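Local coordinates for short chain dehydrogenase (Rhodopseudomonas palustris, PDB 3H7A) that belongs to the short-chain dehydrogenase/reductase family and acts as an oxidoreductase, probably with a nicotinamide adenine dinucleotide, NAD(H) or NADP(H), as cofactor, at the interface of chains A and B. Numbering follows the deposited sequence. Chains: chain A/B, short chain dehydrogenase.

Contacts 1 and 2 lie about 17 Å apart, between the centres of their C-alpha atoms, along one two-fold symmetric interface. Both draw on helices 104-132 and 153-173, and contact 2 adds the 3-10 helix 99-101 and the loop after it. Phe107 and Val165 serve in both, with the chains exchanged: by the symmetry, each Phe107 that meets the partner's Trp111 and Val165 in contact 1 also stacks on the partner's Phe119 as in contact 2. Contact 1 thus adjoins the twin of contact 2, and contact 2 that of contact 1, consistent with the helical dimer interface common among short-chain dehydrogenases; the deposited assembly is a tetramer.

Contact 1: the interface of chains A and B. Residues chain A 111, 115, 161-162, 165; chain B 107, 153, 157.
Helices 104-132 and 153-173 of chain A meet the same two helices of chain B, with B:Ser157 set against A:Gly161 and B:Phe107 reaching between A:Trp111 and A:Val165. This packing of two helices per subunit resembles the dimer interface common in short-chain dehydrogenases, and A/B is probably such a dimer. The two 153-173 helices come close where A:Gly161 brings no side chain, its CA lying 4.0 Å from CA of B:Ser157. B:Ser157 holds its hydroxyl anti to the backbone N (chi1 -175°), which carries OG to the A:Gly161 carbonyl; OG donates to A:Gly161 O at 3.0 Å. The approach is bent, with a C=O...OG angle of 97° and the donor 50° above the carbonyl plane, so the bond misses the lone-pair directions. The same OG is 2.8 Å from the oxygen of water 1, a hydrogen bond of undecided direction. That water is 2.9 Å from the indole NE1 of A:Trp111, linking serine and tryptophan across the interface. On the apolar side, CE2 of B:Phe107 lies 3.8 Å from CZ2 of A:Trp111, the two side chains pointing opposite ways as they pass. Along the opposite edge, CE1 and CZ of B:Phe107 meet the methyl CG2 of A:Val165, CZ at 3.8 Å, those side chains crossing nearly perpendicularly. Without this ring, as with an alanine here, A:Trp111 CZ2 and A:Val165 CG2 would probably lose the apolar partner they share, opening a gap between the helices.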
# COMPACT_ATOMS: atom_id res chain seq x y z
N TRP A 111 9.58 -16.08 -14.53
CA TRP A 111 8.62 -15.18 -15.19
C TRP A 111 7.72 -15.93 -16.17
O TRP A 111 6.52 -15.63 -16.28
CB TRP A 111 9.37 -14.10 -15.94
CG TRP A 111 8.49 -13.23 -16.81
CD1 TRP A 111 7.72 -12.19 -16.41
CD2 TRP A 111 8.36 -13.30 -18.24
NE1 TRP A 111 7.09 -11.61 -17.49
CE2 TRP A 111 7.48 -12.27 -18.63
CE3 TRP A 111 8.91 -14.14 -19.23
CZ2 TRP A 111 7.12 -12.07 -19.96
CZ3 TRP A 111 8.55 -13.93 -20.56
CH2 TRP A 111 7.67 -12.90 -20.91
N CYS A 115 4.13 -15.61 -14.51
CA CYS A 115 3.65 -14.30 -14.94
C CYS A 115 3.16 -14.33 -16.39
O CYS A 115 1.97 -14.09 -16.65
CB CYS A 115 4.74 -13.24 -14.78
SG CYS A 115 4.20 -11.57 -15.30
N GLY A 161 4.48 -8.91 -11.17
CA GLY A 161 4.09 -8.89 -12.56
C GLY A 161 2.68 -9.42 -12.77
O GLY A 161 1.88 -8.78 -13.43
N LEU A 162 2.38 -10.57 -12.18
CA LEU A 162 1.06 -11.15 -12.31
C LEU A 162 -0.04 -10.32 -11.63
O LEU A 162 -1.18 -10.22 -12.15
CB LEU A 162 1.07 -12.58 -11.74
CG LEU A 162 -0.24 -13.34 -11.88
CD1 LEU A 162 -0.46 -13.74 -13.30
CD2 LEU A 162 -0.17 -14.56 -10.98
N VAL A 165 -0.98 -7.58 -13.96
CA VAL A 165 -1.80 -8.09 -15.06
C VAL A 165 -3.23 -8.17 -14.55
O VAL A 165 -4.16 -7.69 -15.22
CB VAL A 165 -1.33 -9.50 -15.53
CG1 VAL A 165 -2.30 -10.10 -16.51
CG2 VAL A 165 0.04 -9.43 -16.17
N PHE B 107 3.97 -7.82 -24.91
CA PHE B 107 4.15 -8.23 -23.52
C PHE B 107 5.59 -8.70 -23.23
O PHE B 107 6.19 -8.25 -22.25
CB PHE B 107 3.11 -9.29 -23.12
CG PHE B 107 2.98 -9.51 -21.60
CD1 PHE B 107 2.07 -8.76 -20.85
CD2 PHE B 107 3.76 -10.47 -20.94
CE1 PHE B 107 1.94 -8.94 -19.44
CE2 PHE B 107 3.63 -10.67 -19.56
CZ PHE B 107 2.74 -9.89 -18.80
N ALA B 153 -1.71 -3.60 -18.93
CA ALA B 153 -1.24 -4.93 -18.49
C ALA B 153 0.22 -5.24 -18.81
O ALA B 153 0.93 -5.76 -17.95
CB ALA B 153 -2.17 -6.07 -18.99
N SER B 157 2.93 -4.70 -15.71
CA SER B 157 3.52 -6.00 -15.31
C SER B 157 5.02 -5.90 -15.19
O SER B 157 5.62 -6.36 -14.20
CB SER B 157 3.17 -7.10 -16.29
OG SER B 157 3.65 -8.33 -15.79
O HOH W 1 5.94 -9.01 -17.31

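Contact 2: the interface of chains A and B. Residues chain A 99, 102-103, 107; chain B 119, 123, 165, 169.
A:Phe107, near the start of helix 104-132, lies flat against B:Phe119 of the same helix in chain B, while A:Ile99 and A:Thr102, from the 3-10 helix 99-101 and the loop after it, close round the B ring. The patch belongs to what is probably the helix-to-helix dimer interface of the short-chain dehydrogenase family. Its packed part is the aromatic pair: the ring centroids of A:Phe107 and B:Phe119 are 3.9 Å apart and the planes differ by 3°. The side chains run in opposite directions, and CB of A:Phe107 sits 3.6 Å from CE2 of B:Phe119, while CB of B:Phe119 likewise lies against CZ of A:Phe107, so that each ring overlaps the other's stem as well as its ring. Beyond the stack, CZ of A:Phe107 abuts the methyl CG2 of B:Val165 at 3.7 Å.

A:Ile99 adds a second apolar wall. CG1 stands opposite the backbone N (chi1 -170°) and the turn about chi2 then points CD1 at the ring, reaching B:Phe119 CE1 at 3.6 Å; CD1 also meets B:Met169 CG at 3.8 Å. The methyl CG2 of A:Thr102 lies 3.7 Å from B:Phe119 CZ, and the carbonyl O of A:Thr102 sits at the ring edge, in its plane, 3.4 Å from the same CZ. A:Ile99 and B:Phe119 bury about 50 Å² each against the partner chain.

The other side is a polar rim, where B:Arg123 meets backbone rather than side chains. It extends along the loop and bends at chi3, bringing NH1 to A:Thr102 O, to which it donates a hydrogen bond of 3.0 Å. The C=O...NH1 angle is 146°, with the donor in the carbonyl plane and the oxygen close to the guanidinium plane. One carbonyl oxygen thus faces both the aromatic edge and the arginine, whose charge would probably polarise it. Farther along the loop the patch loosens, cover from the partner falling to 4 Å² at A:Thr103.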
# COMPACT_ATOMS: atom_id res chain seq x y z
N ILE A 99 20.83 -12.61 -4.76
CA ILE A 99 20.84 -11.95 -6.07
C ILE A 99 21.92 -12.46 -7.03
O ILE A 99 21.63 -12.79 -8.19
CB ILE A 99 20.81 -10.39 -5.98
CG1 ILE A 99 20.57 -9.76 -7.36
CG2 ILE A 99 22.06 -9.82 -5.33
CD1 ILE A 99 19.18 -10.06 -7.95
N THR A 102 21.14 -15.76 -8.65
CA THR A 102 19.93 -15.85 -9.45
C THR A 102 20.37 -15.77 -10.89
O THR A 102 20.80 -14.71 -11.35
CB THR A 102 18.94 -14.72 -9.11
OG1 THR A 102 18.73 -14.69 -7.70
CG2 THR A 102 17.59 -14.94 -9.80
N THR A 103 20.29 -16.91 -11.57
CA THR A 103 20.83 -17.04 -12.93
C THR A 103 19.85 -16.47 -13.92
O THR A 103 18.68 -16.25 -13.58
CB THR A 103 21.13 -18.50 -13.29
OG1 THR A 103 19.93 -19.28 -13.16
CG2 THR A 103 22.18 -19.08 -12.37
N PHE A 107 15.65 -16.68 -13.51
CA PHE A 107 14.80 -15.49 -13.59
C PHE A 107 13.79 -15.56 -14.72
O PHE A 107 12.63 -15.21 -14.54
CB PHE A 107 15.64 -14.22 -13.74
CG PHE A 107 14.87 -12.93 -13.49
CD1 PHE A 107 14.69 -12.45 -12.20
CD2 PHE A 107 14.34 -12.20 -14.55
CE1 PHE A 107 13.99 -11.27 -11.95
CE2 PHE A 107 13.64 -11.01 -14.31
CZ PHE A 107 13.47 -10.54 -13.01
N PHE B 119 16.81 -6.25 -13.98
CA PHE B 119 17.35 -7.35 -13.19
C PHE B 119 18.82 -7.60 -13.51
O PHE B 119 19.63 -7.78 -12.60
CB PHE B 119 16.54 -8.64 -13.41
CG PHE B 119 17.26 -9.90 -12.96
CD1 PHE B 119 17.44 -10.17 -11.61
CD2 PHE B 119 17.75 -10.80 -13.90
CE1 PHE B 119 18.10 -11.32 -11.19
CE2 PHE B 119 18.42 -11.95 -13.50
CZ PHE B 119 18.59 -12.21 -12.14
N ARG B 123 21.82 -6.96 -10.87
CA ARG B 123 22.65 -8.10 -10.47
C ARG B 123 24.13 -7.90 -10.81
O ARG B 123 25.01 -8.14 -9.97
CB ARG B 123 22.15 -9.39 -11.12
CG ARG B 123 22.87 -10.65 -10.63
CD ARG B 123 22.61 -11.85 -11.53
NE ARG B 123 23.09 -11.63 -12.90
CZ ARG B 123 22.68 -12.31 -13.96
NH1 ARG B 123 21.76 -13.27 -13.83
NH2 ARG B 123 23.18 -12.03 -15.16
N VAL B 165 12.13 -6.49 -7.94
CA VAL B 165 13.55 -6.79 -8.07
C VAL B 165 14.30 -5.82 -7.15
O VAL B 165 15.13 -6.25 -6.35
CB VAL B 165 14.03 -6.70 -9.56
CG1 VAL B 165 15.55 -6.61 -9.67
CG2 VAL B 165 13.53 -7.90 -10.36
N MET B 169 16.43 -6.76 -3.86
CA MET B 169 17.85 -6.43 -3.87
C MET B 169 18.13 -5.58 -2.65
O MET B 169 19.14 -5.78 -1.99
CB MET B 169 18.24 -5.70 -5.16
CG MET B 169 18.38 -6.63 -6.41
SD MET B 169 18.93 -5.81 -7.92
CE MET B 169 20.43 -5.02 -7.33